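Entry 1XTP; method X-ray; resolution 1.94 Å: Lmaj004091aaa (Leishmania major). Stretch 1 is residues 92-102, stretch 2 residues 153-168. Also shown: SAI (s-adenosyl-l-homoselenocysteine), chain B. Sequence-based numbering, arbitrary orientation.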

ATOM      1  N   HIS A  92     -13.541 -15.602   2.852  1.00 27.54           N
ATOM      2  CA  HIS A  92     -12.258 -15.247   2.209  1.00 25.72           C
ATOM      3  C   HIS A  92     -11.584 -16.536   1.768  1.00 25.12           C
ATOM      4  O   HIS A  92     -11.576 -17.503   2.514  1.00 26.99           O
ATOM      5  CB  HIS A  92     -11.355 -14.381   3.117  1.00 26.01           C
ATOM      6  CG  HIS A  92     -10.869 -15.069   4.362  1.00 21.91           C
ATOM      7  ND1 HIS A  92     -11.631 -15.166   5.507  1.00 24.84           N
ATOM      8  CD2 HIS A  92      -9.692 -15.671   4.647  1.00 28.07           C
ATOM      9  CE1 HIS A  92     -10.947 -15.806   6.438  1.00 28.44           C
ATOM     10  NE2 HIS A  92      -9.769 -16.130   5.940  1.00 26.88           N
ATOM     11  N   GLY A  93     -11.071 -16.569   0.543  1.00 23.23           N
ATOM     12  CA  GLY A  93     -10.442 -17.774   0.008  1.00 25.92           C
ATOM     13  C   GLY A  93      -9.048 -17.943   0.594  1.00 26.54           C
ATOM     14  O   GLY A  93      -8.518 -17.022   1.181  1.00 20.83           O
ATOM     15  N   THR A  94      -8.450 -19.120   0.420  1.00 29.68           N
ATOM     16  CA  THR A  94      -7.135 -19.409   1.018  1.00 29.63           C
ATOM     17  C   THR A  94      -6.112 -20.009   0.024  1.00 29.99           C
ATOM     18  O   THR A  94      -5.113 -20.581   0.452  1.00 26.65           O
ATOM     19  CB  THR A  94      -7.277 -20.380   2.255  1.00 31.33           C
ATOM     20  OG1 THR A  94      -7.956 -21.582   1.860  1.00 28.50           O
ATOM     21  CG2 THR A  94      -8.034 -19.714   3.404  1.00 26.65           C
ATOM     22  N   SER A  95      -6.332 -19.869  -1.286  1.00 28.80           N
ATOM     23  CA  SER A  95      -5.410 -20.476  -2.259  1.00 30.28           C
ATOM     24  C   SER A  95      -4.241 -19.597  -2.609  1.00 27.36           C
ATOM     25  O   SER A  95      -3.106 -19.907  -2.233  1.00 31.20           O
ATOM     26  CB  SER A  95      -6.116 -20.886  -3.540  1.00 25.02           C
ATOM     27  OG  SER A  95      -7.045 -21.874  -3.221  1.00 42.31           O
ATOM     28  N   ARG A  96      -4.501 -18.519  -3.333  1.00 23.62           N
ATOM     29  CA  ARG A  96      -3.425 -17.693  -3.840  1.00 27.49           C
ATOM     30  C   ARG A  96      -3.436 -16.248  -3.308  1.00 27.95           C
ATOM     31  O   ARG A  96      -4.469 -15.566  -3.319  1.00 25.54           O
ATOM     32  CB  ARG A  96      -3.444 -17.709  -5.367  1.00 29.73           C
ATOM     33  CG  ARG A  96      -2.066 -17.481  -5.956  1.00 31.34           C
ATOM     34  CD  ARG A  96      -2.021 -17.623  -7.436  1.00 32.14           C
ATOM     35  NE  ARG A  96      -0.628 -17.569  -7.858  1.00 32.11           N
ATOM     36  CZ  ARG A  96       0.147 -18.630  -8.088  1.00 37.96           C
ATOM     37  NH1 ARG A  96      -0.328 -19.880  -8.022  1.00 36.12           N
ATOM     38  NH2 ARG A  96       1.417 -18.433  -8.430  1.00 36.90           N
ATOM     39  N   ALA A  97      -2.272 -15.789  -2.856  1.00 27.60           N
ATOM     40  CA  ALA A  97      -2.081 -14.410  -2.410  1.00 25.96           C
ATOM     41  C   ALA A  97      -1.024 -13.689  -3.253  1.00 25.73           C
ATOM     42  O   ALA A  97      -0.218 -14.324  -3.917  1.00 24.58           O
ATOM     43  CB  ALA A  97      -1.680 -14.374  -0.943  1.00 26.49           C
ATOM     44  N   LEU A  98      -1.063 -12.356  -3.200  1.00 24.22           N
ATOM     45  CA  LEU A  98      -0.097 -11.471  -3.850  1.00 25.59           C
ATOM     46  C   LEU A  98       0.298 -10.371  -2.861  1.00 25.57           C
ATOM     47  O   LEU A  98      -0.560  -9.662  -2.311  1.00 26.15           O
ATOM     48  CB  LEU A  98      -0.685 -10.837  -5.118  1.00 22.93           C
ATOM     49  CG  LEU A  98       0.151  -9.766  -5.837  1.00 24.26           C
ATOM     50  CD1 LEU A  98       1.479 -10.288  -6.372  1.00 21.84           C
ATOM     51  CD2 LEU A  98      -0.660  -9.117  -6.983  1.00 27.15           C
ATOM     52  N   ASP A  99       1.605 -10.239  -2.666  1.00 23.80           N
ATOM     53  CA  ASP A  99       2.199  -9.270  -1.752  1.00 24.20           C
ATOM     54  C   ASP A  99       2.809  -8.153  -2.600  1.00 24.74           C
ATOM     55  O   ASP A  99       3.859  -8.342  -3.223  1.00 21.73           O
ATOM     56  CB  ASP A  99       3.251 -10.005  -0.939  1.00 25.61           C
ATOM     57  CG  ASP A  99       3.781  -9.206   0.198  1.00 28.93           C
ATOM     58  OD1 ASP A  99       3.288  -8.072   0.418  1.00 36.35           O
ATOM     59  OD2 ASP A  99       4.699  -9.742   0.872  1.00 24.40           O
ATOM     60  N   CYS A 100       2.096  -7.020  -2.674  1.00 25.00           N
ATOM     61  CA  CYS A 100       2.459  -5.874  -3.512  1.00 24.60           C
ATOM     62  C   CYS A 100       3.351  -4.907  -2.744  1.00 21.59           C
ATOM     63  O   CYS A 100       3.090  -4.602  -1.588  1.00 21.82           O
ATOM     64  CB  CYS A 100       1.219  -5.084  -3.929  1.00 25.57           C
ATOM     65  SG  CYS A 100       0.043  -5.938  -4.920  1.00 29.08           S
ATOM     66  N   GLY A 101       4.371  -4.385  -3.412  1.00 22.65           N
ATOM     67  CA  GLY A 101       5.401  -3.610  -2.722  1.00 25.52           C
ATOM     68  C   GLY A 101       5.972  -4.443  -1.579  1.00 23.70           C
ATOM     69  O   GLY A 101       6.086  -3.973  -0.460  1.00 23.71           O
ATOM     70  N   ALA A 102       6.328  -5.681  -1.897  1.00 24.66           N
ATOM     71  CA  ALA A 102       6.697  -6.706  -0.914  1.00 25.35           C
ATOM     72  C   ALA A 102       7.982  -6.450  -0.140  1.00 25.51           C
ATOM     73  O   ALA A 102       8.147  -6.982   0.952  1.00 24.46           O
ATOM     74  CB  ALA A 102       6.793  -8.040  -1.598  1.00 23.50           C
ATOM     75  N   THR A 153       0.971  -5.981 -14.765  1.00 28.40           N
ATOM     76  CA  THR A 153      -0.243  -6.583 -15.326  1.00 26.52           C
ATOM     77  C   THR A 153      -0.564  -7.847 -14.551  1.00 24.19           C
ATOM     78  O   THR A 153       0.261  -8.766 -14.464  1.00 25.33           O
ATOM     79  CB  THR A 153      -0.059  -6.889 -16.798  1.00 27.74           C
ATOM     80  OG1 THR A 153       0.032  -5.655 -17.503  1.00 30.25           O
ATOM     81  CG2 THR A 153      -1.234  -7.676 -17.364  1.00 32.46           C
ATOM     82  N   LEU A 154      -1.753  -7.883 -13.963  1.00 22.61           N
ATOM     83  CA  LEU A 154      -2.191  -9.023 -13.170  1.00 21.80           C
ATOM     84  C   LEU A 154      -3.314  -9.765 -13.892  1.00 23.00           C
ATOM     85  O   LEU A 154      -4.222  -9.149 -14.449  1.00 26.05           O
ATOM     86  CB  LEU A 154      -2.673  -8.556 -11.823  1.00 25.59           C
ATOM     87  CG  LEU A 154      -1.688  -7.741 -10.995  1.00 22.75           C
ATOM     88  CD1 LEU A 154      -2.478  -7.137  -9.838  1.00 25.88           C
ATOM     89  CD2 LEU A 154      -0.528  -8.581 -10.476  1.00 25.95           C
ATOM     90  N   PRO A 155      -3.260 -11.101 -13.886  1.00 25.58           N
ATOM     91  CA  PRO A 155      -4.246 -11.906 -14.600  1.00 24.12           C
ATOM     92  C   PRO A 155      -5.580 -11.872 -13.869  1.00 23.78           C
ATOM     93  O   PRO A 155      -5.609 -11.717 -12.654  1.00 24.75           O
ATOM     94  CB  PRO A 155      -3.652 -13.299 -14.528  1.00 25.75           C
ATOM     95  CG  PRO A 155      -2.873 -13.300 -13.236  1.00 26.29           C
ATOM     96  CD  PRO A 155      -2.287 -11.940 -13.154  1.00 24.24           C
ATOM     97  N   PRO A 156      -6.683 -11.980 -14.596  1.00 26.23           N
ATOM     98  CA  PRO A 156      -7.990 -11.918 -13.943  1.00 26.21           C
ATOM     99  C   PRO A 156      -8.277 -13.140 -13.082  1.00 26.11           C
ATOM    100  O   PRO A 156      -7.692 -14.198 -13.291  1.00 28.62           O
ATOM    101  CB  PRO A 156      -8.977 -11.854 -15.120  1.00 26.11           C
ATOM    102  CG  PRO A 156      -8.246 -12.457 -16.254  1.00 27.24           C
ATOM    103  CD  PRO A 156      -6.795 -12.137 -16.059  1.00 26.85           C
ATOM    104  N   ASN A 157      -9.139 -12.964 -12.083  1.00 25.10           N
ATOM    105  CA  ASN A 157      -9.708 -14.080 -11.350  1.00 24.76           C
ATOM    106  C   ASN A 157      -8.638 -15.026 -10.801  1.00 22.85           C
ATOM    107  O   ASN A 157      -8.686 -16.207 -11.061  1.00 22.71           O
ATOM    108  CB  ASN A 157     -10.666 -14.832 -12.284  1.00 20.58           C
ATOM    109  CG  ASN A 157     -11.513 -15.850 -11.561  1.00 27.10           C
ATOM    110  OD1 ASN A 157     -11.586 -15.856 -10.330  1.00 23.34           O
ATOM    111  ND2 ASN A 157     -12.148 -16.749 -12.328  1.00 28.59           N
ATOM    112  N   THR A 158      -7.674 -14.500 -10.057  1.00 23.31           N
ATOM    113  CA  THR A 158      -6.516 -15.290  -9.620  1.00 22.58           C
ATOM    114  C   THR A 158      -6.299 -15.307  -8.117  1.00 24.31           C
ATOM    115  O   THR A 158      -5.986 -16.352  -7.541  1.00 25.99           O
ATOM    116  CB  THR A 158      -5.235 -14.763 -10.316  1.00 24.05           C
ATOM    117  OG1 THR A 158      -5.350 -14.991 -11.713  1.00 24.67           O
ATOM    118  CG2 THR A 158      -3.983 -15.469  -9.836  1.00 26.22           C
ATOM    119  N   TYR A 159      -6.422 -14.153  -7.478  1.00 22.45           N
ATOM    120  CA  TYR A 159      -6.035 -14.027  -6.079  1.00 21.13           C
ATOM    121  C   TYR A 159      -7.187 -14.008  -5.073  1.00 20.67           C
ATOM    122  O   TYR A 159      -8.196 -13.308  -5.253  1.00 22.64           O
ATOM    123  CB  TYR A 159      -5.168 -12.795  -5.908  1.00 22.52           C
ATOM    124  CG  TYR A 159      -3.868 -12.903  -6.643  1.00 20.94           C
ATOM    125  CD1 TYR A 159      -2.854 -13.733  -6.176  1.00 21.99           C
ATOM    126  CD2 TYR A 159      -3.649 -12.185  -7.815  1.00 22.48           C
ATOM    127  CE1 TYR A 159      -1.653 -13.828  -6.858  1.00 21.15           C
ATOM    128  CE2 TYR A 159      -2.444 -12.283  -8.519  1.00 23.73           C
ATOM    129  CZ  TYR A 159      -1.450 -13.103  -8.037  1.00 26.24           C
ATOM    130  OH  TYR A 159      -0.240 -13.193  -8.716  1.00 19.36           O
ATOM    131  N   ASP A 160      -7.013 -14.789  -4.008  1.00 20.71           N
ATOM    132  CA  ASP A 160      -7.898 -14.751  -2.851  1.00 21.17           C
ATOM    133  C   ASP A 160      -7.494 -13.610  -1.877  1.00 23.09           C
ATOM    134  O   ASP A 160      -8.327 -13.108  -1.108  1.00 21.99           O
ATOM    135  CB  ASP A 160      -7.892 -16.102  -2.141  1.00 21.26           C
ATOM    136  CG  ASP A 160      -8.476 -17.220  -2.993  1.00 23.37           C
ATOM    137  OD1 ASP A 160      -9.427 -16.980  -3.756  1.00 26.36           O
ATOM    138  OD2 ASP A 160      -8.010 -18.361  -2.870  1.00 29.38           O
ATOM    139  N   LEU A 161      -6.235 -13.183  -1.916  1.00 22.74           N
ATOM    140  CA  LEU A 161      -5.860 -11.973  -1.180  1.00 25.14           C
ATOM    141  C   LEU A 161      -4.826 -11.181  -1.938  1.00 25.08           C
ATOM    142  O   LEU A 161      -3.926 -11.757  -2.518  1.00 26.25           O
ATOM    143  CB  LEU A 161      -5.349 -12.314   0.214  1.00 27.16           C
ATOM    144  CG  LEU A 161      -5.408 -11.159   1.229  1.00 27.15           C
ATOM    145  CD1 LEU A 161      -6.849 -10.903   1.739  1.00 31.16           C
ATOM    146  CD2 LEU A 161      -4.464 -11.418   2.398  1.00 26.41           C
ATOM    147  N   ILE A 162      -4.996  -9.860  -1.964  1.00 25.98           N
ATOM    148  CA  ILE A 162      -4.025  -8.950  -2.561  1.00 25.76           C
ATOM    149  C   ILE A 162      -3.655  -7.920  -1.504  1.00 23.67           C
ATOM    150  O   ILE A 162      -4.457  -7.066  -1.130  1.00 22.84           O
ATOM    151  CB  ILE A 162      -4.567  -8.262  -3.834  1.00 24.74           C
ATOM    152  CG1 ILE A 162      -4.929  -9.310  -4.885  1.00 28.19           C
ATOM    153  CG2 ILE A 162      -3.536  -7.256  -4.390  1.00 28.22           C
ATOM    154  CD1 ILE A 162      -5.548  -8.748  -6.135  1.00 29.01           C
ATOM    155  N   VAL A 163      -2.425  -8.036  -1.029  1.00 24.18           N
ATOM    156  CA  VAL A 163      -1.909  -7.229   0.054  1.00 24.98           C
ATOM    157  C   VAL A 163      -1.224  -5.945  -0.459  1.00 24.26           C
ATOM    158  O   VAL A 163      -0.319  -6.011  -1.257  1.00 22.95           O
ATOM    159  CB  VAL A 163      -0.900  -8.069   0.884  1.00 22.30           C
ATOM    160  CG1 VAL A 163      -0.302  -7.232   1.992  1.00 26.41           C
ATOM    161  CG2 VAL A 163      -1.618  -9.281   1.449  1.00 23.80           C
ATOM    162  N   ILE A 164      -1.684  -4.785   0.005  1.00 25.05           N
ATOM    163  CA  ILE A 164      -1.058  -3.510  -0.317  1.00 22.21           C
ATOM    164  C   ILE A 164      -0.818  -2.782   1.011  1.00 21.09           C
ATOM    165  O   ILE A 164      -1.696  -2.099   1.542  1.00 24.60           O
ATOM    166  CB  ILE A 164      -1.938  -2.658  -1.280  1.00 24.20           C
ATOM    167  CG1 ILE A 164      -2.455  -3.488  -2.472  1.00 22.62           C
ATOM    168  CG2 ILE A 164      -1.153  -1.433  -1.796  1.00 26.37           C
ATOM    169  CD1 ILE A 164      -3.411  -2.729  -3.392  1.00 22.45           C
ATOM    170  N   GLN A 165       0.373  -2.943   1.560  1.00 23.55           N
ATOM    171  CA  GLN A 165       0.694  -2.397   2.866  1.00 26.12           C
ATOM    172  C   GLN A 165       1.919  -1.531   2.791  1.00 26.15           C
ATOM    173  O   GLN A 165       2.962  -1.983   2.307  1.00 26.57           O
ATOM    174  CB  GLN A 165       0.938  -3.510   3.883  1.00 26.32           C
ATOM    175  CG  GLN A 165       1.487  -2.972   5.217  1.00 29.12           C
ATOM    176  CD  GLN A 165       1.240  -3.893   6.411  1.00 27.41           C
ATOM    177  OE1 GLN A 165       0.672  -4.981   6.272  1.00 25.63           O
ATOM    178  NE2 GLN A 165       1.668  -3.443   7.602  1.00 24.07           N
ATOM    179  N   TRP A 166       1.791  -0.301   3.288  1.00 25.54           N
ATOM    180  CA  TRP A 166       2.901   0.658   3.368  1.00 26.89           C
ATOM    181  C   TRP A 166       3.575   0.903   1.996  1.00 26.09           C
ATOM    182  O   TRP A 166       4.780   1.126   1.899  1.00 28.54           O
ATOM    183  CB  TRP A 166       3.905   0.236   4.456  1.00 29.30           C
ATOM    184  CG  TRP A 166       3.418   0.532   5.874  1.00 28.96           C
ATOM    185  CD1 TRP A 166       2.676   1.601   6.278  1.00 30.49           C
ATOM    186  CD2 TRP A 166       3.659  -0.249   7.048  1.00 29.11           C
ATOM    187  NE1 TRP A 166       2.423   1.526   7.627  1.00 32.07           N
ATOM    188  CE2 TRP A 166       3.022   0.404   8.128  1.00 27.05           C
ATOM    189  CE3 TRP A 166       4.355  -1.438   7.294  1.00 30.77           C
ATOM    190  CZ2 TRP A 166       3.057  -0.088   9.431  1.00 30.31           C
ATOM    191  CZ3 TRP A 166       4.383  -1.932   8.595  1.00 30.93           C
ATOM    192  CH2 TRP A 166       3.737  -1.254   9.647  1.00 30.52           C
ATOM    193  N   THR A 167       2.771   0.883   0.942  1.00 25.69           N
ATOM    194  CA  THR A 167       3.298   1.004  -0.408  1.00 25.65           C
ATOM    195  C   THR A 167       2.414   1.882  -1.297  1.00 24.52           C
ATOM    196  O   THR A 167       2.912   2.541  -2.195  1.00 24.99           O
ATOM    197  CB  THR A 167       3.584  -0.415  -1.002  1.00 24.51           C
ATOM    198  OG1 THR A 167       4.466  -0.322  -2.132  1.00 25.05           O
ATOM    199  CG2 THR A 167       2.289  -1.142  -1.365  1.00 21.74           C
ATOM    200  N   ALA A 168       1.119   1.968  -1.035  1.00 25.22           N
ATOM    201  CA  ALA A 168       0.284   2.817  -1.894  1.00 25.22           C
ATOM    202  C   ALA A 168       0.557   4.317  -1.693  1.00 24.99           C
ATOM    203  O   ALA A 168       0.034   5.143  -2.427  1.00 25.83           O
ATOM    204  CB  ALA A 168      -1.158   2.499  -1.695  1.00 28.32           C
TER
HETATM  205  N   SAI B 401       5.050  -4.099   2.093  1.00 31.77           N
HETATM  206  CA  SAI B 401       6.331  -4.490   2.750  1.00 30.13           C
HETATM  207  CB  SAI B 401       7.398  -3.451   2.473  1.00 31.24           C
HETATM  208  CG  SAI B 401       7.123  -2.047   2.989  1.00 31.74           C
HETATM  209 SE   SAI B 401       8.632  -0.871   2.517  0.85 32.69          SE
HETATM  210  C   SAI B 401       6.217  -4.602   4.262  1.00 30.14           C
HETATM  211  O   SAI B 401       5.278  -4.078   4.860  1.00 27.46           O
HETATM  212  OXT SAI B 401       7.080  -5.187   4.915  1.00 29.66           O
HETATM  213  C5' SAI B 401       7.840  -0.127   0.868  1.00 32.32           C
HETATM  214  C4' SAI B 401       8.159  -0.954  -0.381  1.00 26.64           C
HETATM  215  O4' SAI B 401       7.464  -0.395  -1.458  1.00 26.96           O
HETATM  216  C3' SAI B 401       9.622  -0.958  -0.794  1.00 25.27           C
HETATM  217  O3' SAI B 401      10.078  -2.272  -0.982  1.00 24.13           O
HETATM  218  C2' SAI B 401       9.695  -0.212  -2.105  1.00 22.53           C
HETATM  219  O2' SAI B 401      10.700  -0.716  -2.975  1.00 22.49           O
HETATM  220  C1' SAI B 401       8.297  -0.482  -2.602  1.00 24.91           C
HETATM  221  N9  SAI B 401       7.817   0.444  -3.616  1.00 26.98           N
HETATM  222  C8  SAI B 401       8.158   1.770  -3.765  1.00 25.78           C
HETATM  223  N7  SAI B 401       7.487   2.251  -4.808  1.00 20.23           N
HETATM  224  C5  SAI B 401       6.707   1.253  -5.322  1.00 29.15           C
HETATM  225  C6  SAI B 401       5.812   1.211  -6.388  1.00 26.42           C
HETATM  226  N6  SAI B 401       5.608   2.304  -7.126  1.00 21.72           N
HETATM  227  N1  SAI B 401       5.153   0.028  -6.680  1.00 26.22           N
HETATM  228  C2  SAI B 401       5.384  -1.119  -5.930  1.00 26.26           C
HETATM  229  N3  SAI B 401       6.265  -1.059  -4.864  1.00 25.90           N
HETATM  230  C4  SAI B 401       6.903   0.107  -4.571  1.00 28.74           C
HETATM  231  O   HOH W   1      -8.476 -14.260   1.457  1.00 27.60           O
HETATM  232  O   HOH W   2      -6.529 -17.824  -5.550  1.00 37.10           O

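The two stretches pair as parallel strands. Strand 96-100 and strand 161-165 run 13° apart, with a closest axial approach of 4.8 Å. Ala97 lies beside Leu161, Leu98 beside Ile162 and Asp99 beside Val163. The backbone hydrogen bonds alternate along this register. Leu98 N donates to Leu161 O (3.0 Å), Val163 N to Leu98 O (2.8 Å) and Cys100 N to Val163 O (3.0 Å). At the start of the pairing, Arg96 O accepts twice, from Asp160 N at 2.7 Å and from Leu161 N at 3.3 Å. The chain turns a corner at Asp160, which brings both amides to one carbonyl.

Asp160 also anchors the loop before the first strand. Its OD2 accepts a hydrogen bond from Ser95 N at 2.8 Å. Gly93 packs against its side chain, with Gly93 C 3.5 Å from Asp160 CB. A CB on Gly93 would clash with Asp160 CG. Water 1 donates to both Gly93 O and Asp160 O, bridging the two backbones.

Leu98 is the apolar centre of its face. Its CB sits over one face of the Tyr159 ring, 3.7 Å from the centroid, in a CH-pi contact. Leu98 CD2 reaches Leu154 CD2 at 3.5 Å. On the same face, Cys100 SG meets Ile162 CG2 at 3.9 Å. The other face carries Ala97, Leu161, Asp99 and Val163; Asp99 OD1 lies 4.0 Å from Val163 CG1.

Beyond the strands, Gly101 and Thr167 come together at the ligand. Gly101 CA is 3.5 Å from Thr167 OG1, and a CB on Gly101 would clash with that hydroxyl. The ligand bridges the two stretches: SAI N donates to Gly101 O (2.8 Å), just past the first strand, and to Gln165 O (3.0 Å), at the end of the second. Thr167 OG1 donates to SAI O4' at 3.1 Å.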